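Local coordinates for sensor protein (PDB 3BY9) that senses C4-dicarboxylates such as succinate through the extracytoplasmic domain described here and, as a histidine kinase, probably relays the signal through a phosphohistidine, at residues A[221-226]-A[239-244]; A[115-120]-A[246-251]; A[45-50]-A[75-80]. One frame throughout, in Å; residues are numbered along the deposited sequence. Where two conformers were deposited one is given.

From the N terminus the chain runs through the long helix 5-27 and three further helices before it enters the five-stranded antiparallel sheet. Contact 3 closes first, joining the end of helix 41-48 to strand 74-79 across a largely helical loop of 24 residues. Contact 2 opens later, on edge strand 116-121 of the same sheet, and closes after 125 intervening residues, at the turn leading into strand 250-257 and the strand's first residues. Nested within that long loop is contact 1, a hairpin of strands 223-226 and 238-245 in the four-stranded sheet. Contacts 1 and 3 lie on opposite sides of the chain's centre, about 44 Å apart between their centres, and contact 2 joins the two sheets.

Contact 1: residues A[221-226]-A[239-244]; sequences AEQSEW and IVSSRP
Val240 O is approached by three groups. Ser224 N donates to Val240 O at 2.9 Å in a nearly straight bond, the CA-H of Gln223 points at the same oxygen, and a water lies 3.0 Å from Val240 O. That water also reaches Ala221 O and Ser242 OG, joining strand 238-245 to Ala221, just ahead of strand 223-226. The return bond, Val240 N to Ser224 O at 3.0 Å, completes an antiparallel hydrogen-bonded pair. Farther along, Ser242 N gives Glu222 O a short bond of 2.7 Å, while Ser241 CA sits 3.1 Å from Glu222 O.

Beyond the backbone, Val240 packs under the indole of Trp226. Its CG2 stands 3.5 Å from the centroid of the Trp226 five-membered ring, only 8° off the ring normal, a CH-pi contact over the face. CG1 of Val240, anti to the backbone N (chi1 -174°), reaches farther over the indole, to Trp226 CE2 and CZ2. On the face carrying Gln223 and Ser241, a second water links Gln223 NE2 to Ser241 OG, and helix 5-27 packs there through His12 on Ser241. Glu225 forms a salt bridge with Lys258, a residue of a calcium site. The whole is a beta hairpin, with 223-226 as the outermost strand of the four-stranded antiparallel sheet.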
loop_
_atom_site.group_PDB
_atom_site.type_symbol
_atom_site.label_atom_id
_atom_site.label_comp_id
_atom_site.label_asym_id
_atom_site.label_seq_id
_atom_site.Cartn_x
_atom_site.Cartn_y
_atom_site.Cartn_z
ATOM N N ALA A 221 8.121 -18.289 -9.086
ATOM C CA ALA A 221 7.290 -19.098 -9.998
ATOM C C ALA A 221 5.829 -18.811 -9.976
ATOM O O ALA A 221 5.262 -18.533 -8.900
ATOM C CB ALA A 221 7.476 -20.581 -9.720
ATOM N N GLU A 222 5.188 -18.896 -11.133
ATOM C CA GLU A 222 3.764 -18.645 -11.157
ATOM C C GLU A 222 3.049 -19.758 -10.377
ATOM O O GLU A 222 2.067 -19.502 -9.685
ATOM C CB GLU A 222 3.249 -18.621 -12.587
ATOM C CG GLU A 222 1.915 -17.921 -12.716
ATOM C CD GLU A 222 1.579 -17.601 -14.153
ATOM O OE1 GLU A 222 2.539 -17.330 -14.923
ATOM O OE2 GLU A 222 0.366 -17.613 -14.501
ATOM N N GLN A 223 3.538 -20.991 -10.510
ATOM C CA GLN A 223 2.917 -22.126 -9.799
ATOM C C GLN A 223 4.027 -22.837 -9.061
ATOM O O GLN A 223 5.008 -23.290 -9.668
ATOM C CB GLN A 223 2.216 -23.059 -10.791
ATOM C CG GLN A 223 1.063 -22.362 -11.521
ATOM C CD GLN A 223 0.514 -23.172 -12.684
ATOM O OE1 GLN A 223 1.260 -23.917 -13.334
ATOM N NE2 GLN A 223 -0.799 -23.037 -12.969
ATOM N N SER A 224 3.904 -22.927 -7.729
ATOM C CA SER A 224 4.976 -23.553 -6.950
ATOM C C SER A 224 4.424 -24.209 -5.701
ATOM O O SER A 224 3.219 -24.425 -5.626
ATOM C CB SER A 224 5.991 -22.480 -6.533
ATOM O OG SER A 224 7.174 -23.104 -6.082
ATOM N N GLU A 225 5.324 -24.579 -4.780
ATOM C CA GLU A 225 4.911 -25.163 -3.484
ATOM C C GLU A 225 5.787 -24.531 -2.452
ATOM O O GLU A 225 6.971 -24.282 -2.717
ATOM C CB GLU A 225 5.106 -26.691 -3.420
ATOM C CG GLU A 225 4.204 -27.454 -4.371
ATOM C CD GLU A 225 4.249 -28.955 -4.159
ATOM O OE1 GLU A 225 5.011 -29.401 -3.280
ATOM O OE2 GLU A 225 3.532 -29.672 -4.884
ATOM N N TRP A 226 5.206 -24.248 -1.292
ATOM C CA TRP A 226 5.940 -23.659 -0.168
ATOM C C TRP A 226 5.963 -24.752 0.894
ATOM O O TRP A 226 4.922 -25.294 1.231
ATOM C CB TRP A 226 5.207 -22.449 0.387
ATOM C CG TRP A 226 5.274 -21.229 -0.505
ATOM C CD1 TRP A 226 5.804 -21.147 -1.775
ATOM C CD2 TRP A 226 4.737 -19.933 -0.206
ATOM N NE1 TRP A 226 5.616 -19.864 -2.281
ATOM C CE2 TRP A 226 4.967 -19.108 -1.343
ATOM C CE3 TRP A 226 4.075 -19.392 0.913
ATOM C CZ2 TRP A 226 4.557 -17.763 -1.395
ATOM C CZ3 TRP A 226 3.647 -18.037 0.858
ATOM C CH2 TRP A 226 3.900 -17.247 -0.300
ATOM N N ILE A 239 0.208 -25.436 -1.887
ATOM C CA ILE A 239 0.341 -25.298 -3.351
ATOM C C ILE A 239 0.063 -23.765 -3.546
ATOM O O ILE A 239 -0.947 -23.258 -3.092
ATOM C CB ILE A 239 -0.699 -26.134 -4.095
ATOM C CG1 ILE A 239 -0.359 -27.625 -3.863
ATOM C CG2 ILE A 239 -0.684 -25.792 -5.661
ATOM C CD1 ILE A 239 -1.497 -28.565 -4.233
ATOM N N VAL A 240 0.945 -23.056 -4.257
ATOM C CA VAL A 240 0.823 -21.586 -4.327
ATOM C C VAL A 240 0.867 -21.067 -5.744
ATOM O O VAL A 240 1.774 -21.455 -6.496
ATOM C CB VAL A 240 2.009 -20.929 -3.575
ATOM C CG1 VAL A 240 1.824 -19.446 -3.508
ATOM C CG2 VAL A 240 2.089 -21.457 -2.121
ATOM N N SER A 241 -0.132 -20.277 -6.134
ATOM C CA SER A 241 -0.116 -19.669 -7.472
ATOM C C SER A 241 0.064 -18.182 -7.288
ATOM O O SER A 241 -0.529 -17.579 -6.392
ATOM C CB SER A 241 -1.399 -19.974 -8.232
ATOM O OG SER A 241 -1.429 -21.396 -8.444
ATOM N N SER A 242 0.849 -17.558 -8.176
ATOM C CA SER A 242 1.162 -16.138 -7.959
ATOM C C SER A 242 0.958 -15.338 -9.208
ATOM O O SER A 242 1.146 -15.843 -10.327
ATOM C CB SER A 242 2.630 -15.975 -7.508
ATOM O OG SER A 242 2.839 -16.705 -6.290
ATOM N N ARG A 243 0.556 -14.092 -8.991
ATOM C CA ARG A 243 0.268 -13.135 -10.090
ATOM C C ARG A 243 0.911 -11.784 -9.758
ATOM O O ARG A 243 0.481 -11.047 -8.868
ATOM C CB ARG A 243 -1.266 -12.958 -10.247
ATOM C CG ARG A 243 -1.745 -12.099 -11.435
ATOM C CD ARG A 243 -1.616 -12.838 -12.741
ATOM N NE ARG A 243 -2.436 -14.064 -12.807
ATOM C CZ ARG A 243 -3.763 -14.117 -12.961
ATOM N NH1 ARG A 243 -4.514 -13.018 -13.042
ATOM N NH2 ARG A 243 -4.342 -15.310 -13.124
ATOM N N PRO A 244 1.956 -11.404 -10.511
ATOM C CA PRO A 244 2.536 -10.108 -10.167
ATOM C C PRO A 244 1.644 -9.008 -10.726
ATOM O O PRO A 244 0.933 -9.226 -11.728
ATOM C CB PRO A 244 3.922 -10.139 -10.843
ATOM C CG PRO A 244 3.785 -11.143 -11.940
ATOM C CD PRO A 244 2.827 -12.190 -11.412
HETATM O O HOH W 1 3.801 -19.288 -6.887
HETATM O O HOH W 2 -0.927 -16.283 -12.326
HETATM O O HOH W 3 -2.425 -21.589 -10.989
#

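Contact 2: residues A[115-120]-A[246-251]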
loop_
_atom_site.group_PDB
_atom_site.type_symbol
_atom_site.label_atom_id
_atom_site.label_comp_id
_atom_site.label_asym_id
_atom_site.label_seq_id
_atom_site.Cartn_x
_atom_site.Cartn_y
_atom_site.Cartn_z
ATOM N N LYS A 115 3.225 11.544 -11.265
ATOM C CA LYS A 115 2.233 10.931 -10.387
ATOM C C LYS A 115 3.048 9.795 -9.763
ATOM O O LYS A 115 3.991 9.288 -10.375
ATOM C CB LYS A 115 1.053 10.345 -11.173
ATOM C CG LYS A 115 1.388 9.346 -12.225
ATOM C CD LYS A 115 0.115 8.961 -12.992
ATOM C CE LYS A 115 0.418 7.897 -14.043
ATOM N NZ LYS A 115 1.029 6.664 -13.430
ATOM N N SER A 116 2.730 9.402 -8.531
ATOM C CA SER A 116 3.430 8.277 -7.953
ATOM C C SER A 116 2.445 7.533 -7.079
ATOM O O SER A 116 1.355 8.034 -6.770
ATOM C CB SER A 116 4.652 8.727 -7.107
ATOM O OG SER A 116 4.230 9.436 -5.966
ATOM N N GLN A 117 2.798 6.286 -6.751
ATOM C CA GLN A 117 1.948 5.506 -5.853
ATOM C C GLN A 117 2.862 4.705 -4.940
ATOM O O GLN A 117 4.029 4.424 -5.285
ATOM C CB GLN A 117 0.993 4.608 -6.631
ATOM C CG GLN A 117 1.677 3.650 -7.587
ATOM C CD GLN A 117 0.655 3.079 -8.578
ATOM O OE1 GLN A 117 0.646 3.408 -9.785
ATOM N NE2 GLN A 117 -0.238 2.263 -8.065
ATOM N N TYR A 118 2.339 4.299 -3.770
ATOM C CA TYR A 118 3.205 3.642 -2.800
ATOM C C TYR A 118 2.340 2.957 -1.758
ATOM O O TYR A 118 1.179 3.274 -1.636
ATOM C CB TYR A 118 4.012 4.735 -2.070
ATOM C CG TYR A 118 5.158 4.229 -1.193
ATOM C CD1 TYR A 118 6.237 3.501 -1.766
ATOM C CD2 TYR A 118 5.202 4.531 0.164
ATOM C CE1 TYR A 118 7.313 3.091 -0.992
ATOM C CE2 TYR A 118 6.288 4.136 0.968
ATOM C CZ TYR A 118 7.334 3.417 0.366
ATOM O OH TYR A 118 8.422 3.088 1.133
ATOM N N PHE A 119 2.891 1.980 -1.029
ATOM C CA PHE A 119 2.096 1.385 0.065
ATOM C C PHE A 119 3.029 1.351 1.261
ATOM O O PHE A 119 4.252 1.237 1.092
ATOM C CB PHE A 119 1.563 -0.042 -0.293
ATOM C CG PHE A 119 2.619 -0.987 -0.788
ATOM C CD1 PHE A 119 3.387 -1.720 0.107
ATOM C CD2 PHE A 119 2.864 -1.121 -2.148
ATOM C CE1 PHE A 119 4.404 -2.592 -0.361
ATOM C CE2 PHE A 119 3.874 -1.981 -2.610
ATOM C CZ PHE A 119 4.635 -2.710 -1.704
ATOM N N ALA A 120 2.474 1.494 2.466
ATOM C CA ALA A 120 3.312 1.542 3.633
ATOM C C ALA A 120 2.497 1.448 4.898
ATOM O O ALA A 120 1.269 1.549 4.873
ATOM C CB ALA A 120 4.032 2.900 3.676
ATOM N N PRO A 246 2.889 -5.560 -11.452
ATOM C CA PRO A 246 4.007 -4.610 -11.571
ATOM C C PRO A 246 3.735 -3.153 -11.236
ATOM O O PRO A 246 4.572 -2.499 -10.604
ATOM C CB PRO A 246 4.448 -4.779 -13.028
ATOM C CG PRO A 246 4.203 -6.230 -13.275
ATOM C CD PRO A 246 2.821 -6.439 -12.635
ATOM N N GLU A 247 2.585 -2.657 -11.685
ATOM C CA GLU A 247 2.190 -1.266 -11.457
ATOM C C GLU A 247 2.078 -0.937 -9.998
ATOM O O GLU A 247 2.245 0.225 -9.602
ATOM C CB GLU A 247 0.832 -0.985 -12.108
ATOM C CG GLU A 247 0.889 -0.800 -13.614
ATOM C CD GLU A 247 -0.487 -0.598 -14.234
ATOM O OE1 GLU A 247 -1.279 0.211 -13.699
ATOM O OE2 GLU A 247 -0.778 -1.245 -15.265
ATOM N N LEU A 248 1.786 -1.964 -9.198
ATOM C CA LEU A 248 1.579 -1.818 -7.755
ATOM C C LEU A 248 2.771 -2.253 -6.937
ATOM O O LEU A 248 2.806 -2.070 -5.722
ATOM C CB LEU A 248 0.381 -2.676 -7.318
ATOM C CG LEU A 248 -0.869 -2.477 -8.148
ATOM C CD1 LEU A 248 -1.988 -3.320 -7.528
ATOM C CD2 LEU A 248 -1.275 -0.951 -8.171
ATOM N N ALA A 249 3.742 -2.824 -7.626
ATOM C CA ALA A 249 4.946 -3.343 -7.014
ATOM C C ALA A 249 4.577 -4.341 -5.916
ATOM O O ALA A 249 5.179 -4.373 -4.834
ATOM C CB ALA A 249 5.857 -2.210 -6.483
ATOM N N LEU A 250 3.542 -5.138 -6.206
ATOM C CA LEU A 250 3.036 -6.200 -5.307
ATOM C C LEU A 250 2.678 -7.458 -6.093
ATOM O O LEU A 250 2.203 -7.371 -7.229
ATOM C CB LEU A 250 1.769 -5.762 -4.577
ATOM C CG LEU A 250 1.887 -4.750 -3.440
ATOM C CD1 LEU A 250 0.481 -4.289 -3.018
ATOM C CD2 LEU A 250 2.610 -5.386 -2.279
ATOM N N THR A 251 2.896 -8.627 -5.493
ATOM C CA THR A 251 2.542 -9.889 -6.160
ATOM C C THR A 251 1.417 -10.496 -5.301
ATOM O O THR A 251 1.562 -10.603 -4.097
ATOM C CB THR A 251 3.746 -10.879 -6.215
ATOM O OG1 THR A 251 4.791 -10.310 -7.051
ATOM C CG2 THR A 251 3.323 -12.248 -6.849
HETATM O O HOH W 4 -0.627 2.581 -12.292
#
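The Phe119 ring has Leu250 on one face and two carbonyl oxygens at its edge. Leu250 CD2, in the conformer described, lies 3.8 Å from the centroid of the Phe119 ring, 28° off the normal and displaced toward CZ. Near the ring plane, Leu248 O stands 3.3 Å from Phe119 CE2 and Ala249 O 3.5 Å from Phe119 CE2, so the ring edge, its hydrogens probably slightly positive, is turned toward oxygen. The setting is a junction of two antiparallel sheets: edge strand 116-121 of the five-stranded sheet, which belongs to the part of the fold that binds succinate in a related structure of this protein, meets the turn between strands 238-245 and 250-257 of the other. The touching parts run nearly parallel, but no direct hydrogen bond joins them.

Phe119 reaches the turn because its CG lies between the backbone N and the carbonyl carbon (chi1 51°). The side chains of Phe119 and Leu250 run alongside in opposing senses. Ala249, whose backbone is in the left-handed helical region, carries the turn past the ring. Phe176 also meets the Phe119 ring, and Leu248 packs on Ile23 and Leu27 of helix 5-27.

The second flat group is the amide of Gln117. Glu247 O sits over its face, 3.4 Å from Gln117 CD, whereas Leu248 CD2 comes to 3.4 Å from Gln117 NE2. The rotation of the amide is fixed at both ends. NE2 is hydrogen-bonded to Tyr130 OH in the adjacent strand, and a water donates to Gln117 OE1 at 2.9 Å and to Glu247 OE1 at 2.8 Å.

Contact 3: residues A[45-50]-A[75-80]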
loop_
_atom_site.group_PDB
_atom_site.type_symbol
_atom_site.label_atom_id
_atom_site.label_comp_id
_atom_site.label_asym_id
_atom_site.label_seq_id
_atom_site.Cartn_x
_atom_site.Cartn_y
_atom_site.Cartn_z
ATOM N N ASP A 45 -3.888 28.071 -3.508
ATOM C CA ASP A 45 -3.842 29.238 -2.636
ATOM C C ASP A 45 -3.157 28.932 -1.292
ATOM O O ASP A 45 -2.496 29.816 -0.706
ATOM C CB ASP A 45 -5.253 29.778 -2.365
ATOM C CG ASP A 45 -5.846 30.590 -3.555
ATOM O OD1 ASP A 45 -7.010 31.027 -3.428
ATOM O OD2 ASP A 45 -5.162 30.789 -4.568
ATOM N N ALA A 46 -3.367 27.729 -0.767
ATOM C CA ALA A 46 -2.692 27.380 0.481
ATOM C C ALA A 46 -1.181 27.331 0.301
ATOM O O ALA A 46 -0.411 27.790 1.155
ATOM C CB ALA A 46 -3.207 26.008 1.000
ATOM N N LEU A 47 -0.737 26.733 -0.800
ATOM C CA LEU A 47 0.694 26.608 -1.024
ATOM C C LEU A 47 1.305 27.989 -1.221
ATOM O O LEU A 47 2.451 28.212 -0.863
ATOM C CB LEU A 47 0.958 25.699 -2.231
ATOM C CG LEU A 47 0.661 24.212 -1.922
ATOM C CD1 LEU A 47 0.622 23.432 -3.232
ATOM C CD2 LEU A 47 1.760 23.628 -1.050
ATOM N N LEU A 48 0.533 28.908 -1.798
ATOM C CA LEU A 48 1.070 30.260 -2.028
ATOM C C LEU A 48 1.070 31.124 -0.751
ATOM O O LEU A 48 1.837 32.095 -0.678
ATOM C CB LEU A 48 0.236 30.958 -3.133
ATOM C CG LEU A 48 0.441 30.342 -4.555
ATOM C CD1 LEU A 48 -0.553 31.049 -5.558
ATOM C CD2 LEU A 48 1.880 30.515 -5.036
ATOM N N SER A 49 0.227 30.786 0.242
ATOM C CA SER A 49 0.160 31.550 1.512
ATOM C C SER A 49 0.035 30.580 2.674
ATOM O O SER A 49 -0.973 30.584 3.409
ATOM C CB SER A 49 -1.044 32.487 1.523
ATOM O OG SER A 49 -0.959 33.434 0.474
ATOM N N ALA A 50 1.045 29.726 2.803
ATOM C CA ALA A 50 0.971 28.652 3.795
ATOM C C ALA A 50 0.875 29.121 5.227
ATOM O O ALA A 50 0.367 28.379 6.044
ATOM C CB ALA A 50 2.121 27.682 3.619
ATOM N N THR A 75 -6.540 12.763 3.155
ATOM C CA THR A 75 -6.237 13.495 1.888
ATOM C C THR A 75 -5.471 14.714 2.421
ATOM O O THR A 75 -6.009 15.463 3.219
ATOM C CB THR A 75 -7.513 13.930 1.157
ATOM O OG1 THR A 75 -8.278 12.759 0.778
ATOM C CG2 THR A 75 -7.144 14.717 -0.119
ATOM N N TYR A 76 -4.228 14.914 1.938
ATOM C CA TYR A 76 -3.433 15.955 2.577
ATOM C C TYR A 76 -2.464 16.605 1.598
ATOM O O TYR A 76 -1.990 15.970 0.661
ATOM C CB TYR A 76 -2.665 15.394 3.799
ATOM C CG TYR A 76 -1.859 14.132 3.569
ATOM C CD1 TYR A 76 -0.461 14.172 3.596
ATOM C CD2 TYR A 76 -2.497 12.872 3.398
ATOM C CE1 TYR A 76 0.300 12.970 3.474
ATOM C CE2 TYR A 76 -1.745 11.710 3.272
ATOM C CZ TYR A 76 -0.387 11.755 3.314
ATOM O OH TYR A 76 0.303 10.565 3.238
ATOM N N LEU A 77 -2.183 17.868 1.886
ATOM C CA LEU A 77 -1.368 18.734 1.016
ATOM C C LEU A 77 -0.019 19.023 1.623
ATOM O O LEU A 77 0.058 19.457 2.754
ATOM C CB LEU A 77 -2.157 20.056 0.820
ATOM C CG LEU A 77 -1.497 21.111 -0.062
ATOM C CD1 LEU A 77 -1.527 20.634 -1.534
ATOM C CD2 LEU A 77 -2.341 22.380 0.005
ATOM N N ILE A 78 1.045 18.811 0.832
ATOM C CA ILE A 78 2.407 18.970 1.339
ATOM C C ILE A 78 3.131 20.070 0.562
ATOM O O ILE A 78 3.002 20.136 -0.660
ATOM C CB ILE A 78 3.130 17.632 1.145
ATOM C CG1 ILE A 78 2.270 16.478 1.760
ATOM C CG2 ILE A 78 4.431 17.645 1.901
ATOM C CD1 ILE A 78 2.949 15.107 1.585
ATOM N N ASP A 79 3.896 20.928 1.263
ATOM C CA ASP A 79 4.626 21.964 0.564
ATOM C C ASP A 79 5.856 21.407 -0.153
ATOM O O ASP A 79 6.114 20.224 -0.137
ATOM C CB ASP A 79 4.950 23.148 1.522
ATOM C CG ASP A 79 6.034 22.837 2.554
ATOM O OD1 ASP A 79 6.721 21.820 2.444
ATOM O OD2 ASP A 79 6.207 23.660 3.495
ATOM N N ARG A 80 6.599 22.255 -0.846
ATOM C CA ARG A 80 7.690 21.725 -1.650
ATOM C C ARG A 80 8.906 21.281 -0.853
ATOM O O ARG A 80 9.851 20.728 -1.422
ATOM C CB ARG A 80 8.089 22.763 -2.730
ATOM C CG ARG A 80 8.754 23.994 -2.180
ATOM C CD ARG A 80 9.140 24.855 -3.395
ATOM N NE ARG A 80 9.906 26.029 -3.014
ATOM C CZ ARG A 80 11.213 26.021 -2.778
ATOM N NH1 ARG A 80 11.898 24.887 -2.888
ATOM N NH2 ARG A 80 11.824 27.149 -2.424
#
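Leu47 leaves the last turn of helix 41-48 with its CB directed at strand 74-79, and its atoms meet Leu77 and Asp79 there one after another. CG, anti to the carbonyl carbon (chi1 -72°), comes to 4.0 Å from Leu77 CD2. At the tip the two methyls part company. Leu47 CD1 packs against Leu77 CD1 at 3.9 Å, methyl on methyl, while Leu47 CD2 turns to the backbone of Ile78 and Asp79 and rests 3.7 Å from Asp79 CA. The same CD2 lies 3.7 Å from Ile78 O, and it also brushes the CB of Asp79. The contact is therefore wholly van der Waals, with no hydrogen bond between the helix and the strand.

Leu77 answers from the other side. Its CG is anti to the backbone N (chi1 180°), and of the two methyls beyond it CD1 meets Leu47 CD1, while CD2 lies against both Leu47 CG and Ala46 CB, the latter at 3.9 Å from Leu77 CD2. The side chains of Leu47 and Leu77 cross obliquely, and through CD2 Leu77 touches two successive residues of the helix. Past it, the carboxylate of Asp79 is occupied by the following turn: OD1 accepts from Phe81 N, an Asx turn, and from Asn83 N.

Ile78 points away from the helix, toward the side of the sheet where Tyr106 of the succinate site lies. On the helix side, Leu47 is also bordered by Ile85 of strand 84-87, Leu143 of strand 141-150 and Val136 of strand 128-138, while Ala46 leans on Ile56 and Thr59 of helix 53-70; helix 41-48 thus packs across the five-stranded antiparallel sheet and beside its neighbouring helix.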